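Local coordinates for ESX secretion system protein EccC (Thermomonospora curvata, PDB 4NH0) that is the multi-domain ATPase of the ESX type VII secretion system, has weak intrinsic activity, binds the substrate EsxB and might be the translocase subunit, at residues T620-V634 and T675-V689. Residues are numbered along the deposited sequence; the frame is centred on the assembly and turned at random.
Sequences TADGWEWRGRLHAVV and TLITSLALLHTPQEV
L683, R627 and H684 bury the most surface where 620-630 wraps round L683 and H684. L683 packs both methyls on 620-634: CD2 lies in plane at the W624 ring edge, 3.9 Å from CZ3, while CD1 meets carbonyl oxygens, H631 O at 3.3 Å and W626 O farther off. R627 bends at chi2 and chi3, which brings its guanidinium to the E688 carboxylate with the two planes 2° apart. R627 NH1 forms a salt bridge to E688 OE2 (3.2 Å, syn side), and NH2 adds a weak bond to OE1. E688 OE2 also accepts the backbone N of T685 at 2.9 Å on its anti side, so two donors grip one oxygen. With E688 cut back to an alanine, the R627 guanidinium is likely to lose its carboxylate mate and be free to turn, and T685 N its acceptor. The H684 ring is fixed in rotation by ND1, bonded in plane to L680 O (2.8 Å), which directs NE2 to a weak bond from L630 N (3.1 Å). S679 OG, anti to its own N (chi1 -178°), donates to V633 O (2.8 Å). The axes of 631-634 and 675-683 approach to 7.3 Å, their N-to-C directions 134° apart. The latter is the later part of helix 669-683, whose first turn belongs to the ATP-binding P-loop of FtsK 2; strand 631-639 pairs antiparallel with 644-651 and 860-863, and F769 of strand 767-772 touches L680 and V689.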
loop_
_atom_site.group_PDB
_atom_site.type_symbol
_atom_site.label_atom_id
_atom_site.label_comp_id
_atom_site.label_asym_id
_atom_site.label_seq_id
_atom_site.Cartn_x
_atom_site.Cartn_y
_atom_site.Cartn_z
ATOM N N THR A 620 4.278 -16.312 -14.680
ATOM C CA THR A 620 5.359 -15.637 -13.976
ATOM C C THR A 620 6.533 -15.359 -14.904
ATOM O O THR A 620 6.550 -15.810 -16.048
ATOM C CB THR A 620 5.849 -16.475 -12.780
ATOM O OG1 THR A 620 6.777 -15.710 -12.001
ATOM C CG2 THR A 620 6.521 -17.750 -13.261
ATOM N N ALA A 621 7.512 -14.607 -14.411
ATOM C CA ALA A 621 8.743 -14.379 -15.153
ATOM C C ALA A 621 9.575 -15.654 -15.156
ATOM O O ALA A 621 10.449 -15.834 -14.309
ATOM C CB ALA A 621 9.528 -13.226 -14.553
ATOM N N ASP A 622 9.293 -16.530 -16.116
ATOM C CA ASP A 622 9.885 -17.865 -16.165
ATOM C C ASP A 622 11.411 -17.843 -16.151
ATOM O O ASP A 622 12.044 -17.291 -17.049
ATOM C CB ASP A 622 9.393 -18.608 -17.411
ATOM C CG ASP A 622 9.603 -20.108 -17.321
ATOM O OD1 ASP A 622 10.301 -20.566 -16.393
ATOM O OD2 ASP A 622 9.068 -20.834 -18.185
ATOM N N GLY A 623 11.990 -18.447 -15.119
ATOM C CA GLY A 623 13.427 -18.612 -15.033
ATOM C C GLY A 623 14.179 -17.399 -14.522
ATOM O O GLY A 623 15.409 -17.397 -14.494
ATOM N N TRP A 624 13.448 -16.367 -14.115
ATOM C CA TRP A 624 14.078 -15.147 -13.627
ATOM C C TRP A 624 14.770 -15.387 -12.291
ATOM O O TRP A 624 14.291 -16.162 -11.462
ATOM C CB TRP A 624 13.052 -14.020 -13.488
ATOM C CG TRP A 624 13.679 -12.666 -13.343
ATOM C CD1 TRP A 624 14.930 -12.296 -13.741
ATOM C CD2 TRP A 624 13.088 -11.501 -12.751
ATOM N NE1 TRP A 624 15.155 -10.976 -13.438
ATOM C CE2 TRP A 624 14.040 -10.465 -12.830
ATOM C CE3 TRP A 624 11.849 -11.235 -12.164
ATOM C CZ2 TRP A 624 13.790 -9.184 -12.344
ATOM C CZ3 TRP A 624 11.603 -9.962 -11.683
ATOM C CH2 TRP A 624 12.569 -8.954 -11.776
ATOM N N GLU A 625 15.902 -14.721 -12.094
ATOM C CA GLU A 625 16.665 -14.830 -10.857
ATOM C C GLU A 625 15.850 -14.359 -9.657
ATOM O O GLU A 625 15.932 -14.937 -8.574
ATOM C CB GLU A 625 17.965 -14.025 -10.968
ATOM C CG GLU A 625 18.411 -13.353 -9.677
ATOM C CD GLU A 625 19.743 -12.645 -9.815
ATOM O OE1 GLU A 625 20.112 -12.284 -10.952
ATOM O OE2 GLU A 625 20.420 -12.443 -8.785
ATOM N N TRP A 626 15.050 -13.317 -9.863
ATOM C CA TRP A 626 14.288 -12.713 -8.777
ATOM C C TRP A 626 12.854 -13.227 -8.692
ATOM O O TRP A 626 11.950 -12.490 -8.303
ATOM C CB TRP A 626 14.280 -11.190 -8.923
ATOM C CG TRP A 626 15.598 -10.568 -8.606
ATOM C CD1 TRP A 626 16.498 -10.054 -9.492
ATOM C CD2 TRP A 626 16.177 -10.408 -7.307
ATOM N NE1 TRP A 626 17.598 -9.576 -8.824
ATOM C CE2 TRP A 626 17.425 -9.782 -7.481
ATOM C CE3 TRP A 626 15.757 -10.729 -6.013
ATOM C CZ2 TRP A 626 18.259 -9.473 -6.410
ATOM C CZ3 TRP A 626 16.585 -10.420 -4.953
ATOM C CH2 TRP A 626 17.822 -9.798 -5.157
ATOM N N ARG A 627 12.648 -14.489 -9.049
ATOM C CA ARG A 627 11.335 -15.102 -8.900
ATOM C C ARG A 627 11.306 -15.975 -7.654
ATOM O O ARG A 627 12.107 -16.899 -7.516
ATOM C CB ARG A 627 10.972 -15.933 -10.130
ATOM C CG ARG A 627 9.510 -16.349 -10.169
ATOM C CD ARG A 627 9.340 -17.731 -10.766
ATOM N NE ARG A 627 9.911 -18.757 -9.901
ATOM C CZ ARG A 627 9.281 -19.285 -8.858
ATOM N NH1 ARG A 627 8.057 -18.882 -8.547
ATOM N NH2 ARG A 627 9.875 -20.214 -8.123
ATOM N N GLY A 628 10.384 -15.679 -6.746
ATOM C CA GLY A 628 10.260 -16.441 -5.518
ATOM C C GLY A 628 11.298 -16.053 -4.486
ATOM O O GLY A 628 11.680 -16.861 -3.641
ATOM N N ARG A 629 11.759 -14.809 -4.556
ATOM C CA ARG A 629 12.741 -14.298 -3.608
ATOM C C ARG A 629 12.063 -13.402 -2.579
ATOM O O ARG A 629 12.728 -12.689 -1.828
ATOM C CB ARG A 629 13.840 -13.528 -4.342
ATOM C CG ARG A 629 14.451 -14.288 -5.508
ATOM C CD ARG A 629 15.485 -15.300 -5.049
ATOM N NE ARG A 629 16.746 -14.664 -4.677
ATOM C CZ ARG A 629 17.062 -14.296 -3.441
ATOM N NH1 ARG A 629 16.209 -14.503 -2.447
ATOM N NH2 ARG A 629 18.233 -13.723 -3.196
ATOM N N LEU A 630 10.733 -13.452 -2.563
ATOM C CA LEU A 630 9.905 -12.619 -1.692
ATOM C C LEU A 630 10.157 -11.131 -1.890
ATOM O O LEU A 630 9.977 -10.335 -0.970
ATOM C CB LEU A 630 10.116 -12.991 -0.225
ATOM C CG LEU A 630 9.323 -14.205 0.259
ATOM C CD1 LEU A 630 9.434 -14.331 1.762
ATOM C CD2 LEU A 630 7.869 -14.097 -0.160
ATOM N N HIS A 631 10.570 -10.760 -3.096
ATOM C CA HIS A 631 10.686 -9.357 -3.461
ATOM C C HIS A 631 9.512 -8.962 -4.345
ATOM O O HIS A 631 9.080 -9.736 -5.196
ATOM C CB HIS A 631 12.009 -9.083 -4.174
ATOM C CG HIS A 631 13.192 -9.050 -3.259
ATOM N ND1 HIS A 631 13.623 -10.154 -2.557
ATOM C CD2 HIS A 631 14.038 -8.044 -2.933
ATOM C CE1 HIS A 631 14.682 -9.831 -1.837
ATOM N NE2 HIS A 631 14.955 -8.557 -2.047
ATOM N N ALA A 632 8.992 -7.758 -4.135
ATOM C CA ALA A 632 7.840 -7.289 -4.892
ATOM C C ALA A 632 8.038 -5.863 -5.382
ATOM O O ALA A 632 8.467 -4.991 -4.627
ATOM C CB ALA A 632 6.582 -7.385 -4.050
ATOM N N VAL A 633 7.726 -5.633 -6.652
ATOM C CA VAL A 633 7.795 -4.298 -7.226
ATOM C C VAL A 633 6.443 -3.608 -7.070
ATOM O O VAL A 633 5.400 -4.199 -7.345
ATOM C CB VAL A 633 8.210 -4.341 -8.712
ATOM C CG1 VAL A 633 7.344 -5.323 -9.485
ATOM C CG2 VAL A 633 8.150 -2.955 -9.328
ATOM N N VAL A 634 6.465 -2.361 -6.614
ATOM C CA VAL A 634 5.233 -1.658 -6.275
ATOM C C VAL A 634 4.964 -0.452 -7.174
ATOM O O VAL A 634 3.844 -0.270 -7.650
ATOM C CB VAL A 634 5.255 -1.209 -4.799
ATOM C CG1 VAL A 634 4.407 0.033 -4.593
ATOM C CG2 VAL A 634 4.782 -2.340 -3.902
ATOM N N THR A 675 -2.047 -3.933 -5.763
ATOM C CA THR A 675 -0.836 -4.050 -6.566
ATOM C C THR A 675 0.148 -4.996 -5.897
ATOM O O THR A 675 0.688 -5.897 -6.535
ATOM C CB THR A 675 -0.149 -2.694 -6.774
ATOM O OG1 THR A 675 0.413 -2.247 -5.535
ATOM C CG2 THR A 675 -1.139 -1.669 -7.273
ATOM N N LEU A 676 0.371 -4.775 -4.606
ATOM C CA LEU A 676 1.309 -5.573 -3.826
ATOM C C LEU A 676 0.950 -7.053 -3.853
ATOM O O LEU A 676 1.818 -7.908 -4.025
ATOM C CB LEU A 676 1.353 -5.073 -2.382
ATOM C CG LEU A 676 2.320 -5.806 -1.454
ATOM C CD1 LEU A 676 3.719 -5.798 -2.042
ATOM C CD2 LEU A 676 2.315 -5.180 -0.072
ATOM N N ILE A 677 -0.333 -7.349 -3.678
ATOM C CA ILE A 677 -0.820 -8.719 -3.755
ATOM C C ILE A 677 -0.568 -9.294 -5.141
ATOM O O ILE A 677 -0.019 -10.385 -5.281
ATOM C CB ILE A 677 -2.323 -8.806 -3.437
ATOM C CG1 ILE A 677 -2.587 -8.393 -1.989
ATOM C CG2 ILE A 677 -2.839 -10.211 -3.682
ATOM C CD1 ILE A 677 -4.050 -8.411 -1.609
ATOM N N THR A 678 -0.964 -8.544 -6.164
ATOM C CA THR A 678 -0.799 -8.975 -7.544
ATOM C C THR A 678 0.675 -9.117 -7.904
ATOM O O THR A 678 1.064 -10.063 -8.586
ATOM C CB THR A 678 -1.463 -7.993 -8.523
ATOM O OG1 THR A 678 -2.744 -7.603 -8.014
ATOM C CG2 THR A 678 -1.640 -8.636 -9.887
ATOM N N SER A 679 1.490 -8.173 -7.441
ATOM C CA SER A 679 2.925 -8.201 -7.699
ATOM C C SER A 679 3.553 -9.472 -7.143
ATOM O O SER A 679 4.314 -10.148 -7.831
ATOM C CB SER A 679 3.606 -6.972 -7.096
ATOM O OG SER A 679 4.993 -6.970 -7.376
ATOM N N LEU A 680 3.227 -9.790 -5.896
ATOM C CA LEU A 680 3.692 -11.021 -5.273
ATOM C C LEU A 680 3.111 -12.234 -5.984
ATOM O O LEU A 680 3.769 -13.262 -6.115
ATOM C CB LEU A 680 3.318 -11.053 -3.790
ATOM C CG LEU A 680 4.138 -10.170 -2.850
ATOM C CD1 LEU A 680 3.512 -10.142 -1.471
ATOM C CD2 LEU A 680 5.567 -10.670 -2.773
ATOM N N ALA A 681 1.871 -12.102 -6.444
ATOM C CA ALA A 681 1.190 -13.186 -7.138
ATOM C C ALA A 681 1.862 -13.498 -8.469
ATOM O O ALA A 681 1.789 -14.622 -8.962
ATOM C CB ALA A 681 -0.272 -12.839 -7.352
ATOM N N LEU A 682 2.519 -12.496 -9.045
ATOM C CA LEU A 682 3.181 -12.654 -10.332
ATOM C C LEU A 682 4.559 -13.292 -10.200
ATOM O O LEU A 682 5.040 -13.931 -11.130
ATOM C CB LEU A 682 3.307 -11.302 -11.036
ATOM C CG LEU A 682 2.018 -10.700 -11.598
ATOM C CD1 LEU A 682 2.266 -9.294 -12.113
ATOM C CD2 LEU A 682 1.454 -11.583 -12.696
ATOM N N LEU A 683 5.193 -13.114 -9.047
ATOM C CA LEU A 683 6.543 -13.625 -8.840
ATOM C C LEU A 683 6.561 -14.860 -7.951
ATOM O O LEU A 683 7.625 -15.382 -7.623
ATOM C CB LEU A 683 7.436 -12.539 -8.237
ATOM C CG LEU A 683 7.706 -11.325 -9.124
ATOM C CD1 LEU A 683 8.530 -10.288 -8.382
ATOM C CD2 LEU A 683 8.402 -11.749 -10.404
ATOM N N HIS A 684 5.381 -15.325 -7.555
ATOM C CA HIS A 684 5.281 -16.495 -6.692
ATOM C C HIS A 684 4.108 -17.383 -7.080
ATOM O O HIS A 684 3.130 -16.921 -7.664
ATOM C CB HIS A 684 5.143 -16.072 -5.229
ATOM C CG HIS A 684 6.244 -15.178 -4.751
ATOM N ND1 HIS A 684 6.274 -13.827 -5.019
ATOM C CD2 HIS A 684 7.353 -15.442 -4.022
ATOM C CE1 HIS A 684 7.357 -13.297 -4.477
ATOM N NE2 HIS A 684 8.028 -14.257 -3.867
ATOM N N THR A 685 4.218 -18.665 -6.751
ATOM C CA THR A 685 3.140 -19.615 -6.980
ATOM C C THR A 685 2.243 -19.661 -5.747
ATOM O O THR A 685 2.693 -19.351 -4.646
ATOM C CB THR A 685 3.688 -21.023 -7.290
ATOM O OG1 THR A 685 4.273 -21.585 -6.110
ATOM C CG2 THR A 685 4.734 -20.958 -8.388
ATOM N N PRO A 686 0.966 -20.036 -5.927
ATOM C CA PRO A 686 0.017 -20.126 -4.810
ATOM C C PRO A 686 0.466 -21.061 -3.687
ATOM O O PRO A 686 -0.089 -21.000 -2.592
ATOM C CB PRO A 686 -1.250 -20.659 -5.479
ATOM C CG PRO A 686 -1.152 -20.183 -6.877
ATOM C CD PRO A 686 0.302 -20.251 -7.224
ATOM N N GLN A 687 1.449 -21.913 -3.958
ATOM C CA GLN A 687 2.006 -22.786 -2.931
ATOM C C GLN A 687 3.129 -22.093 -2.171
ATOM O O GLN A 687 3.590 -22.585 -1.143
ATOM C CB GLN A 687 2.523 -24.085 -3.548
ATOM C CG GLN A 687 1.436 -25.046 -3.986
ATOM C CD GLN A 687 1.995 -26.372 -4.460
ATOM O OE1 GLN A 687 1.705 -27.420 -3.887
ATOM N NE2 GLN A 687 2.803 -26.331 -5.513
ATOM N N GLU A 688 3.567 -20.949 -2.685
ATOM C CA GLU A 688 4.647 -20.196 -2.062
ATOM C C GLU A 688 4.110 -19.040 -1.226
ATOM O O GLU A 688 4.700 -18.674 -0.212
ATOM C CB GLU A 688 5.616 -19.676 -3.125
ATOM C CG GLU A 688 6.437 -20.764 -3.797
ATOM C CD GLU A 688 7.298 -20.236 -4.927
ATOM O OE1 GLU A 688 8.431 -20.730 -5.091
ATOM O OE2 GLU A 688 6.839 -19.333 -5.656
ATOM N N VAL A 689 2.992 -18.466 -1.659
ATOM C CA VAL A 689 2.354 -17.382 -0.920
ATOM C C VAL A 689 0.845 -17.582 -0.829
ATOM O O VAL A 689 0.229 -18.156 -1.725
ATOM C CB VAL A 689 2.635 -16.007 -1.563
ATOM C CG1 VAL A 689 4.107 -15.649 -1.445
ATOM C CG2 VAL A 689 2.193 -15.995 -3.015
#